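Local coordinates for protein oxidoreductase (Bordetella pertussis, PDB 3Q2K) that probably oxidises a UDP-linked N-acetylated sugar acid with NAD as cofactor, a step in making 2,3-diacetamido-2,3-dideoxy-D-mannuronic acid, at residues Ser42-Gly47 against Phe319-Tyr324; Ala50-Arg55 against Asn327-Leu332; Asp86-Gly91 against Ile110-Ala115; Leu96-Pro101 against Pro106-Glu111. All blocks are in the same frame, centred on the assembly; numbering follows the deposited sequence.

Contact 1 of 4, residues Ser42-Gly47 against Phe319-Tyr324; sequences SKNHIG and FGHPLY. With NAI (1,4-dihydronicotinamide adenine dinucleotide), chain U.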
# COMPACT_ATOMS: atom_id res chain seq x y z
N SER C 42 -2.72 45.82 0.14
CA SER C 42 -1.73 46.75 -0.37
C SER C 42 -1.56 47.93 0.58
O SER C 42 -0.47 48.46 0.78
CB SER C 42 -2.07 47.22 -1.79
OG SER C 42 -3.37 47.78 -1.89
N LYS C 43 -2.68 48.31 1.19
CA LYS C 43 -2.72 49.38 2.17
C LYS C 43 -1.80 49.22 3.39
O LYS C 43 -1.36 50.22 3.96
CB LYS C 43 -4.16 49.63 2.60
CG LYS C 43 -4.77 50.68 1.69
CD LYS C 43 -6.25 50.45 1.43
CE LYS C 43 -6.70 51.27 0.23
NZ LYS C 43 -8.17 51.21 0.02
N ASN C 44 -1.49 47.99 3.78
CA ASN C 44 -0.54 47.83 4.87
C ASN C 44 0.88 47.97 4.35
O ASN C 44 1.79 48.31 5.09
CB ASN C 44 -0.66 46.47 5.56
CG ASN C 44 -2.10 46.11 5.83
OD1 ASN C 44 -2.47 45.79 6.96
ND2 ASN C 44 -2.93 46.18 4.79
N HIS C 45 1.06 47.65 3.07
CA HIS C 45 2.41 47.73 2.52
C HIS C 45 2.69 49.22 2.37
O HIS C 45 3.61 49.73 3.02
CB HIS C 45 2.52 46.99 1.20
CG HIS C 45 2.56 45.50 1.37
ND1 HIS C 45 3.73 44.83 1.65
CD2 HIS C 45 1.57 44.58 1.37
CE1 HIS C 45 3.46 43.55 1.80
NE2 HIS C 45 2.16 43.36 1.61
N ILE C 46 1.89 49.88 1.54
CA ILE C 46 1.98 51.32 1.34
C ILE C 46 2.22 52.04 2.67
O ILE C 46 3.13 52.85 2.80
CB ILE C 46 0.66 51.89 0.79
CG1 ILE C 46 0.43 51.48 -0.66
CG2 ILE C 46 0.64 53.42 0.86
CD1 ILE C 46 -1.04 51.71 -1.00
N GLY C 47 1.41 51.75 3.68
CA GLY C 47 1.66 52.35 4.98
C GLY C 47 2.85 51.87 5.79
O GLY C 47 3.35 52.56 6.68
N PHE C 319 -1.81 45.17 11.86
CA PHE C 319 -0.83 46.08 11.28
C PHE C 319 0.57 45.54 11.53
O PHE C 319 1.40 46.21 12.15
CB PHE C 319 -0.89 47.48 11.91
CG PHE C 319 -2.25 48.13 11.93
CD1 PHE C 319 -2.75 48.80 10.82
CD2 PHE C 319 -3.01 48.15 13.10
CE1 PHE C 319 -3.99 49.42 10.86
CE2 PHE C 319 -4.25 48.77 13.16
CZ PHE C 319 -4.75 49.43 12.03
N GLY C 320 0.85 44.31 11.09
CA GLY C 320 2.14 43.72 11.39
C GLY C 320 3.26 44.06 10.43
O GLY C 320 4.45 43.92 10.72
N HIS C 321 2.87 44.52 9.25
CA HIS C 321 3.91 44.73 8.25
C HIS C 321 5.00 45.74 8.63
O HIS C 321 6.14 45.55 8.22
CB HIS C 321 3.31 45.05 6.88
CG HIS C 321 2.44 43.97 6.32
ND1 HIS C 321 1.16 43.74 6.77
CD2 HIS C 321 2.65 43.10 5.30
CE1 HIS C 321 0.61 42.77 6.06
NE2 HIS C 321 1.51 42.33 5.19
N PRO C 322 4.67 46.79 9.40
CA PRO C 322 5.68 47.81 9.67
C PRO C 322 6.95 47.19 10.24
O PRO C 322 8.07 47.53 9.85
CB PRO C 322 5.01 48.76 10.68
CG PRO C 322 3.69 48.12 11.02
CD PRO C 322 3.34 47.23 9.87
N LEU C 323 6.75 46.26 11.17
CA LEU C 323 7.86 45.51 11.75
C LEU C 323 8.62 44.61 10.78
O LEU C 323 9.84 44.51 10.85
CB LEU C 323 7.29 44.63 12.87
CG LEU C 323 7.14 45.48 14.13
CD1 LEU C 323 6.11 44.84 15.05
CD2 LEU C 323 8.54 45.58 14.71
N TYR C 324 7.90 43.92 9.90
CA TYR C 324 8.58 43.08 8.93
C TYR C 324 9.51 43.92 8.06
O TYR C 324 10.57 43.47 7.63
CB TYR C 324 7.59 42.33 8.04
CG TYR C 324 8.23 41.42 7.01
CD1 TYR C 324 8.52 41.88 5.73
CD2 TYR C 324 8.55 40.10 7.30
CE1 TYR C 324 9.10 41.06 4.78
CE2 TYR C 324 9.14 39.27 6.35
CZ TYR C 324 9.43 39.77 5.10
OH TYR C 324 9.99 38.97 4.13
PA NAI U . -6.84 41.09 -3.52
O1A NAI U . -7.88 40.60 -4.46
O2A NAI U . -7.54 42.19 -2.58
O5B NAI U . -5.74 42.09 -4.15
C5B NAI U . -5.56 41.71 -5.50
C4B NAI U . -4.91 42.77 -6.39
O4B NAI U . -4.00 42.14 -7.31
C3B NAI U . -6.17 43.25 -7.14
O3B NAI U . -6.17 44.68 -7.10
C2B NAI U . -5.95 42.56 -8.52
O2B NAI U . -6.46 43.33 -9.61
C1B NAI U . -4.41 42.67 -8.58
N9A NAI U . -3.95 41.81 -9.66
C8A NAI U . -4.52 40.68 -10.14
N7A NAI U . -3.76 40.22 -11.09
C5A NAI U . -2.68 41.02 -11.30
C6A NAI U . -1.56 41.02 -12.16
N6A NAI U . -1.34 40.02 -13.09
N1A NAI U . -0.68 42.01 -12.01
C2A NAI U . -0.83 42.95 -11.10
N3A NAI U . -1.86 42.99 -10.29
C4A NAI U . -2.78 42.04 -10.34
O3 NAI U . -6.49 39.99 -2.41
PN NAI U . -5.36 40.38 -1.34
O1N NAI U . -6.09 40.07 -0.02
O2N NAI U . -4.84 41.82 -1.18
O5D NAI U . -4.22 39.24 -1.50
C5D NAI U . -3.00 39.79 -1.02
C4D NAI U . -1.84 38.81 -1.28
O4D NAI U . -1.17 39.00 -0.01
C3D NAI U . -2.28 37.33 -1.31
O3D NAI U . -1.19 36.43 -1.44
C2D NAI U . -2.75 37.18 0.15
O2D NAI U . -2.53 35.82 0.51
C1D NAI U . -1.62 37.95 0.86
N1N NAI U . -2.05 38.59 2.11
C2N NAI U . -1.21 38.54 3.12
C3N NAI U . -1.59 39.14 4.32
C7N NAI U . -0.68 39.08 5.47
O7N NAI U . -1.13 39.21 6.59
N7N NAI U . 0.62 38.84 5.24
C4N NAI U . -2.84 39.75 4.42
C5N NAI U . -3.67 39.74 3.31
C6N NAI U . -3.24 39.15 2.13

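Contact 2 of 4, residues Ala50-Arg55 against Asn327-Leu332; sequences AQHGDR and NVINCL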
# COMPACT_ATOMS: atom_id res chain seq x y z
N ALA C 50 5.79 53.74 4.07
CA ALA C 50 5.68 55.14 4.46
C ALA C 50 6.09 55.30 5.92
O ALA C 50 6.55 56.36 6.34
CB ALA C 50 4.25 55.63 4.25
N GLN C 51 5.96 54.24 6.71
CA GLN C 51 6.40 54.33 8.09
C GLN C 51 7.93 54.29 8.15
O GLN C 51 8.51 54.46 9.22
CB GLN C 51 5.76 53.21 8.91
CG GLN C 51 5.26 53.67 10.26
CD GLN C 51 3.88 53.14 10.56
OE1 GLN C 51 3.74 52.28 11.43
NE2 GLN C 51 2.87 53.61 9.84
N HIS C 52 8.59 54.10 7.02
CA HIS C 52 10.05 54.19 7.00
C HIS C 52 10.50 55.20 5.95
O HIS C 52 11.57 55.03 5.36
CB HIS C 52 10.67 52.83 6.68
CG HIS C 52 10.40 51.79 7.71
ND1 HIS C 52 11.32 51.44 8.68
CD2 HIS C 52 9.31 51.02 7.94
CE1 HIS C 52 10.80 50.52 9.47
NE2 HIS C 52 9.58 50.24 9.04
N GLY C 53 9.69 56.24 5.76
CA GLY C 53 9.92 57.29 4.77
C GLY C 53 11.35 57.77 4.64
O GLY C 53 11.75 58.26 3.58
N ASP C 54 12.14 57.61 5.70
CA ASP C 54 13.53 58.04 5.69
C ASP C 54 14.50 57.04 5.06
O ASP C 54 15.55 57.41 4.52
CB ASP C 54 13.97 58.38 7.12
CG ASP C 54 12.92 58.01 8.14
OD1 ASP C 54 13.22 58.14 9.35
OD2 ASP C 54 11.81 57.61 7.73
N ARG C 55 14.14 55.76 5.08
CA ARG C 55 15.03 54.78 4.47
C ARG C 55 14.49 54.21 3.16
O ARG C 55 15.21 53.62 2.35
CB ARG C 55 15.41 53.72 5.51
CG ARG C 55 16.18 54.37 6.65
CD ARG C 55 16.70 53.35 7.65
NE ARG C 55 15.55 52.59 8.13
CZ ARG C 55 15.62 51.33 8.55
NH1 ARG C 55 14.51 50.71 8.94
NH2 ARG C 55 16.80 50.72 8.57
N ASN C 327 13.31 44.78 8.85
CA ASN C 327 14.29 43.75 8.51
C ASN C 327 14.66 43.74 7.03
O ASN C 327 15.83 43.64 6.66
CB ASN C 327 13.76 42.39 8.99
CG ASN C 327 14.50 41.22 8.38
OD1 ASN C 327 13.93 40.41 7.65
ND2 ASN C 327 15.79 41.13 8.67
N VAL C 328 13.66 43.85 6.15
CA VAL C 328 13.91 43.94 4.72
C VAL C 328 14.84 45.11 4.37
O VAL C 328 15.84 44.96 3.66
CB VAL C 328 12.57 44.17 3.99
CG1 VAL C 328 12.77 44.37 2.50
CG2 VAL C 328 11.65 42.98 4.23
N ILE C 329 14.51 46.28 4.91
CA ILE C 329 15.29 47.49 4.67
C ILE C 329 16.72 47.32 5.17
O ILE C 329 17.66 47.59 4.42
CB ILE C 329 14.62 48.71 5.33
CG1 ILE C 329 13.23 48.98 4.74
CG2 ILE C 329 15.50 49.94 5.16
CD1 ILE C 329 12.55 50.19 5.39
N ASN C 330 16.89 46.87 6.42
CA ASN C 330 18.19 46.47 6.94
C ASN C 330 18.94 45.54 6.00
O ASN C 330 20.04 45.87 5.56
CB ASN C 330 18.12 45.81 8.33
CG ASN C 330 17.60 46.75 9.38
OD1 ASN C 330 17.62 47.97 9.19
ND2 ASN C 330 17.12 46.20 10.49
N CYS C 331 18.33 44.41 5.67
CA CYS C 331 18.98 43.47 4.76
C CYS C 331 19.38 44.14 3.45
O CYS C 331 20.47 43.95 2.91
CB CYS C 331 18.07 42.25 4.51
SG CYS C 331 18.72 41.32 3.12
N LEU C 332 18.49 44.96 2.91
CA LEU C 332 18.84 45.61 1.65
C LEU C 332 19.92 46.67 1.82
O LEU C 332 20.65 46.99 0.88
CB LEU C 332 17.60 46.29 1.08
CG LEU C 332 16.68 45.21 0.52
CD1 LEU C 332 15.52 46.01 -0.05
CD2 LEU C 332 17.42 44.40 -0.53

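Contact 3 of 4, residues Asp86-Gly91 against Ile110-Ala115; sequences DMLAQG and IEVAQA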
# COMPACT_ATOMS: atom_id res chain seq x y z
N ASP C 86 5.52 46.28 -18.16
CA ASP C 86 5.74 47.70 -18.39
C ASP C 86 6.51 48.29 -17.22
O ASP C 86 7.49 49.03 -17.39
CB ASP C 86 4.43 48.46 -18.57
CG ASP C 86 3.59 47.89 -19.70
OD1 ASP C 86 4.17 47.14 -20.51
OD2 ASP C 86 2.37 48.18 -19.76
N MET C 87 6.06 47.92 -16.02
CA MET C 87 6.61 48.53 -14.82
C MET C 87 8.09 48.17 -14.75
O MET C 87 8.93 48.94 -14.29
CB MET C 87 5.88 48.01 -13.58
CG MET C 87 6.63 48.34 -12.31
SD MET C 87 5.50 47.89 -10.97
CE MET C 87 6.10 48.83 -9.57
N LEU C 88 8.41 46.99 -15.26
CA LEU C 88 9.79 46.53 -15.19
C LEU C 88 10.55 47.11 -16.37
O LEU C 88 11.74 47.41 -16.26
CB LEU C 88 9.84 45.00 -15.28
CG LEU C 88 9.37 44.27 -14.01
CD1 LEU C 88 9.18 42.81 -14.35
CD2 LEU C 88 10.32 44.36 -12.83
N ALA C 89 9.90 47.27 -17.52
CA ALA C 89 10.58 47.93 -18.63
C ALA C 89 10.86 49.40 -18.32
O ALA C 89 11.97 49.88 -18.50
CB ALA C 89 9.81 47.79 -19.93
N GLN C 90 9.89 50.12 -17.78
CA GLN C 90 10.10 51.56 -17.64
C GLN C 90 10.45 51.98 -16.22
O GLN C 90 10.96 53.07 -16.00
CB GLN C 90 8.85 52.24 -18.19
CG GLN C 90 8.68 51.83 -19.64
CD GLN C 90 7.38 52.27 -20.29
OE1 GLN C 90 6.31 51.75 -19.99
NE2 GLN C 90 7.48 53.21 -21.22
N GLY C 91 10.20 51.11 -15.24
CA GLY C 91 10.43 51.52 -13.85
C GLY C 91 11.86 51.32 -13.39
O GLY C 91 12.63 50.62 -14.04
N ILE C 110 9.74 35.44 -10.79
CA ILE C 110 10.73 35.00 -11.76
C ILE C 110 10.98 36.10 -12.79
O ILE C 110 12.13 36.46 -13.05
CB ILE C 110 10.28 33.66 -12.38
CG1 ILE C 110 10.27 32.52 -11.35
CG2 ILE C 110 11.03 33.29 -13.66
CD1 ILE C 110 10.07 31.21 -12.06
N GLU C 111 9.95 36.74 -13.33
CA GLU C 111 10.16 37.90 -14.21
C GLU C 111 10.82 39.11 -13.53
O GLU C 111 11.70 39.78 -14.06
CB GLU C 111 8.81 38.28 -14.81
CG GLU C 111 8.78 39.48 -15.75
CD GLU C 111 7.37 39.83 -16.19
OE1 GLU C 111 7.13 40.67 -17.08
OE2 GLU C 111 6.42 39.24 -15.63
N VAL C 112 10.44 39.37 -12.28
CA VAL C 112 11.13 40.43 -11.56
C VAL C 112 12.60 40.05 -11.50
O VAL C 112 13.50 40.85 -11.76
CB VAL C 112 10.61 40.65 -10.13
CG1 VAL C 112 11.59 41.49 -9.31
CG2 VAL C 112 9.26 41.36 -10.17
N ALA C 113 12.87 38.81 -11.15
CA ALA C 113 14.28 38.52 -10.96
C ALA C 113 15.04 38.57 -12.28
O ALA C 113 16.20 38.98 -12.29
CB ALA C 113 14.48 37.19 -10.26
N GLN C 114 14.44 38.10 -13.36
CA GLN C 114 15.11 38.21 -14.65
C GLN C 114 15.41 39.64 -15.10
O GLN C 114 16.22 39.88 -16.00
CB GLN C 114 14.26 37.50 -15.71
CG GLN C 114 14.09 36.02 -15.40
CD GLN C 114 13.28 35.29 -16.46
OE1 GLN C 114 12.43 35.90 -17.10
NE2 GLN C 114 13.54 34.00 -16.64
N ALA C 115 14.69 40.61 -14.53
CA ALA C 115 14.97 42.02 -14.77
C ALA C 115 15.85 42.60 -13.67
O ALA C 115 16.07 43.81 -13.58
CB ALA C 115 13.66 42.79 -14.84

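Contact 4 of 4, residues Leu96-Pro101 against Pro106-Glu111; sequences LVLATP and PWQAIE. With NAI (1,4-dihydronicotinamide adenine dinucleotide), chain U.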
# COMPACT_ATOMS: atom_id res chain seq x y z
N LEU C 96 10.59 44.72 -5.87
CA LEU C 96 9.15 44.68 -6.08
C LEU C 96 8.39 43.87 -5.05
O LEU C 96 8.76 42.75 -4.68
CB LEU C 96 8.89 44.19 -7.50
CG LEU C 96 9.32 45.40 -8.32
CD1 LEU C 96 9.85 44.95 -9.66
CD2 LEU C 96 8.07 46.25 -8.49
N VAL C 97 7.30 44.47 -4.57
CA VAL C 97 6.49 43.81 -3.55
C VAL C 97 5.33 43.11 -4.24
O VAL C 97 4.62 43.72 -5.05
CB VAL C 97 5.94 44.82 -2.54
CG1 VAL C 97 4.91 44.09 -1.69
CG2 VAL C 97 7.06 45.38 -1.68
N LEU C 98 5.14 41.83 -3.94
CA LEU C 98 4.14 41.04 -4.66
C LEU C 98 2.91 40.81 -3.79
O LEU C 98 2.95 40.12 -2.77
CB LEU C 98 4.74 39.76 -5.25
CG LEU C 98 6.05 39.87 -6.05
CD1 LEU C 98 6.65 38.51 -6.44
CD2 LEU C 98 5.78 40.69 -7.30
N ALA C 99 1.83 41.49 -4.17
CA ALA C 99 0.66 41.65 -3.31
C ALA C 99 -0.52 41.14 -4.11
O ALA C 99 -1.66 41.54 -3.90
CB ALA C 99 0.46 43.09 -2.91
N THR C 100 -0.20 40.29 -5.08
CA THR C 100 -1.20 39.71 -5.97
C THR C 100 -1.77 38.40 -5.42
O THR C 100 -1.35 37.92 -4.36
CB THR C 100 -0.55 39.46 -7.33
OG1 THR C 100 0.75 38.88 -7.12
CG2 THR C 100 -0.42 40.79 -8.08
N PRO C 101 -2.75 37.84 -6.14
CA PRO C 101 -3.24 36.50 -5.82
C PRO C 101 -2.01 35.60 -5.69
O PRO C 101 -1.07 35.74 -6.47
CB PRO C 101 -4.12 36.18 -7.03
CG PRO C 101 -4.55 37.50 -7.62
CD PRO C 101 -3.34 38.37 -7.38
N PRO C 106 4.94 33.24 -7.88
CA PRO C 106 6.10 32.55 -8.44
C PRO C 106 6.52 33.17 -9.78
O PRO C 106 7.68 33.42 -10.10
CB PRO C 106 5.58 31.14 -8.69
CG PRO C 106 4.40 30.98 -7.77
CD PRO C 106 3.82 32.34 -7.57
N TRP C 107 5.51 33.33 -10.62
CA TRP C 107 5.76 33.75 -11.99
C TRP C 107 6.15 35.22 -11.98
O TRP C 107 7.09 35.61 -12.67
CB TRP C 107 4.52 33.47 -12.84
CG TRP C 107 4.15 32.02 -12.75
CD1 TRP C 107 3.10 31.48 -12.08
CD2 TRP C 107 4.89 30.92 -13.31
NE1 TRP C 107 3.11 30.10 -12.21
CE2 TRP C 107 4.20 29.74 -12.96
CE3 TRP C 107 6.05 30.82 -14.08
CZ2 TRP C 107 4.64 28.48 -13.39
CZ3 TRP C 107 6.48 29.57 -14.50
CH2 TRP C 107 5.78 28.41 -14.15
N GLN C 108 5.50 36.02 -11.15
CA GLN C 108 5.92 37.41 -11.04
C GLN C 108 7.33 37.46 -10.47
O GLN C 108 8.17 38.24 -10.93
CB GLN C 108 4.90 38.22 -10.22
CG GLN C 108 3.63 38.40 -11.04
CD GLN C 108 2.57 39.19 -10.32
OE1 GLN C 108 1.71 39.80 -10.95
NE2 GLN C 108 2.60 39.15 -9.00
N ALA C 109 7.63 36.62 -9.48
CA ALA C 109 8.95 36.75 -8.87
C ALA C 109 10.02 36.37 -9.89
O ALA C 109 11.12 36.92 -9.84
CB ALA C 109 9.11 35.91 -7.64
N ILE C 110 9.74 35.44 -10.79
CA ILE C 110 10.73 35.00 -11.76
C ILE C 110 10.98 36.10 -12.79
O ILE C 110 12.13 36.46 -13.05
CB ILE C 110 10.28 33.66 -12.38
CG1 ILE C 110 10.27 32.52 -11.35
CG2 ILE C 110 11.03 33.29 -13.66
CD1 ILE C 110 10.07 31.21 -12.06
N GLU C 111 9.95 36.74 -13.33
CA GLU C 111 10.16 37.90 -14.21
C GLU C 111 10.82 39.11 -13.53
O GLU C 111 11.70 39.78 -14.06
CB GLU C 111 8.81 38.28 -14.81
CG GLU C 111 8.78 39.48 -15.75
CD GLU C 111 7.37 39.83 -16.19
OE1 GLU C 111 7.13 40.67 -17.08
OE2 GLU C 111 6.42 39.24 -15.63
PA NAI U . -6.84 41.09 -3.52
O1A NAI U . -7.88 40.60 -4.46
O2A NAI U . -7.54 42.19 -2.58
O5B NAI U . -5.74 42.09 -4.15
C5B NAI U . -5.56 41.71 -5.50
C4B NAI U . -4.91 42.77 -6.39
O4B NAI U . -4.00 42.14 -7.31
C3B NAI U . -6.17 43.25 -7.14
O3B NAI U . -6.17 44.68 -7.10
C2B NAI U . -5.95 42.56 -8.52
O2B NAI U . -6.46 43.33 -9.61
C1B NAI U . -4.41 42.67 -8.58
N9A NAI U . -3.95 41.81 -9.66
C8A NAI U . -4.52 40.68 -10.14
N7A NAI U . -3.76 40.22 -11.09
C5A NAI U . -2.68 41.02 -11.30
C6A NAI U . -1.56 41.02 -12.16
N6A NAI U . -1.34 40.02 -13.09
N1A NAI U . -0.68 42.01 -12.01
C2A NAI U . -0.83 42.95 -11.10
N3A NAI U . -1.86 42.99 -10.29
C4A NAI U . -2.78 42.04 -10.34
O3 NAI U . -6.49 39.99 -2.41
PN NAI U . -5.36 40.38 -1.34
O1N NAI U . -6.09 40.07 -0.02
O2N NAI U . -4.84 41.82 -1.18
O5D NAI U . -4.22 39.24 -1.50
C5D NAI U . -3.00 39.79 -1.02
C4D NAI U . -1.84 38.81 -1.28
O4D NAI U . -1.17 39.00 -0.01
C3D NAI U . -2.28 37.33 -1.31
O3D NAI U . -1.19 36.43 -1.44
C2D NAI U . -2.75 37.18 0.15
O2D NAI U . -2.53 35.82 0.51
C1D NAI U . -1.62 37.95 0.86
N1N NAI U . -2.05 38.59 2.11
C2N NAI U . -1.21 38.54 3.12
C3N NAI U . -1.59 39.14 4.32
C7N NAI U . -0.68 39.08 5.47
O7N NAI U . -1.13 39.21 6.59
N7N NAI U . 0.62 38.84 5.24
C4N NAI U . -2.84 39.75 4.42
C5N NAI U . -3.67 39.74 3.31
C6N NAI U . -3.24 39.15 2.13

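Contact 1 of 4, residues Ser42-Gly47 against Phe319-Tyr324
H45 and H321 meet as a T-shaped pair of imidazoles. The edge of H321 points at the face of H45, with the planes at 60° and the ring centroids 4.6 Å apart. With its ring beside its own backbone N (chi1 -61°), H321 brings CD2 to H45; this atom does the touching, 3.6 Å from CE1 of H45 and almost as close to its NE2.

N44 adds van der Waals packing: its CB lies 3.5 Å from ND1 of H321, and its amide lies a little farther off, ND2 hydrogen-bonded to the backbone O of I41. ND1 of H321 is buried here and has no hydrogen-bonding partner in the model.

The polar grip runs through E122, whose OE1 is hydrogen-bonded to NE2 of both histidines, fixing how both rings turn. H45 is held at its other nitrogen by the hydroxyl of Y325. NE2 of H321 also lies 3.6 Å from N7N of the nicotinamide carboxamide, so H321 forms part of the wall of the NADH pocket, with H45 one layer behind it.

Helix 42-50, packed on strand 31-36 of the Rossmann sheet through S42 and I46, is thereby joined to the start of helix 321-333.

Contact 2 of 4, residues Ala50-Arg55 against Asn327-Leu332
R55 starts toward I329 with CG beside its own backbone N, runs straight through chi2, and then bends at chi3 (-57°). That bend lays the guanidinium across the isoleucine and leaves its edge facing N330. I329 answers with CG1 beside its backbone N and an extended chi2, which carries CD1 out to H52 while CG2 stays under the arginine.

The methyl CG2 of I329 therefore sits over the centre of one guanidinium face, 3.7 Å from CZ of R55. At the far end of the same side chain, CD1 is 3.5 Å from CB of H52 and equally near its CG.

The polar contacts lie round the rim of the guanidinium. NH2 of R55 gives a hydrogen bond of 2.9 Å to OD1 of N330, with an N-H...O angle of 159°; the oxygen lies in the guanidinium plane and is met nearly end-on, although the amide itself is turned 58° from that plane. NH1 gives a longer bond, 3.3 Å, to ND1 of H52, reaching it from a position tilted out of the imidazole plane. D326 adds a salt bridge to NH1, so two bonds and a charge hold the group flat against the methyl. H52 is also fixed at its other nitrogen, by the backbone O of P322.

The contact ties the loop between helix 42-50 and strand 56-62 to helix 321-333, whose V328, C331 and L332 pack on F147 of the edge strand 146-148 of the Rossmann sheet.

Contact 3 of 4, residues Asp86-Gly91 against Ile110-Ala115
L88 reaches across to helix 105-114 and divides its two methyls among three residues. CD1 goes to E111, while CD2 goes to V112 and A115. The leucine side chain carries the whole of segment 86-91's share of the contact, set against two residues of the last turns of helix 105-114 and A115 just past its end.

Against E111 the leucine lies at a slant. The glutamate places CG opposite its backbone N (chi1 179°) and continues extended, so its aliphatic part runs past the leucine methyl: CD1 of L88 is 3.6 Å from CG of E111 and 3.9 Å from its CD. The carboxylate lies alongside the same methyl, OE1 4.0 Å from CD1 of L88.

Against V112 the leucine stands at about a right angle, with CD2 of L88 4.1 Å from CG2 of V112. A115, one turn after E111, turns its CB toward the leucine and comes within 4.2 Å of the same CD2.

All of this is van der Waals packing, mostly apolar, between the ends of two helices, both of which finish here: G91 and A115 are the first residues to leave helical geometry. R117 makes weak hydrogen bonds to the backbone O of both.

Helices 84-90 and 105-114 lie side by side on the Rossmann sheet, where L88 and V112 both rest on L96 of strand 95-98. M87 touches E60 and C62 of strand 56-62, and on its far flank helix 105-114 packs through I110 and A113 against helix 129-142.

Contact 4 of 4, residues Leu96-Pro101 against Pro106-Glu111
Strand 95-98 and helix 105-114 open a beta-alpha-beta unit of the Rossmann fold that ends in strand 118-121, and the loop between strand and helix lines the cofactor from the adenine to the nicotinamide ribose. T100 and Q108 meet at that loop: NE2 of Q108 donates to OG1 of T100 over 2.7 Å, a weak bond because the N-H...O angle is only 126°. The threonine hydroxyl lies between its backbone N and carbonyl carbon (chi1 44°), while CG2 turns to the adenine, 3.4 Å from N3A of the cofactor.

Q108 is stretched out beyond CG, so its amide reaches both the threonine and the base. OE1 approaches N1A of the adenine at 3.4 Å. The backbone O of T100 lies 3.2 Å from C3D of the nicotinamide ribose and accepts a hydrogen bond from NE2 of H105. P101 adds CD at 3.8 Å from C8A of the adenine.

Deeper in, L98 packs by van der Waals contact. Its CD1 rests 3.7 Å from the backbone N of A109 and 3.8 Å from its CB, and CD2 is 3.9 Å from both CB and NE2 of Q108 as the two side chains slide past each other in opposite directions.

V97 and L98 sit in the sheet between strands 31-36 and 118-121, and A109 also touches V119 of the latter. P106 and W107 lean on helix 129-142, and W107 makes a cation-pi contact with K137 of the second subunit.

Contacts 1 and 4 are buried and both touch NADH, contact 1 at the nicotinamide end and contact 4 mainly at the adenosine end, with H45 packing on V97 between them. Contacts 2 and 3 are only partly buried. Contacts 1 and 2 both use helix 321-333 to tie the Rossmann region to the C-terminal part of the chain, and the P322-H52 bond links them. Contacts 3 and 4 share helix 105-114 and meet around L96, within the Rossmann region. The chemistry follows place: T-shaped imidazoles beside the nicotinamide, an arginine hydrogen-bonded to an asparagine amide and paired with an aspartate, mostly hydrocarbon packing between helices, and a weak amide-hydroxyl hydrogen bond near the adenine.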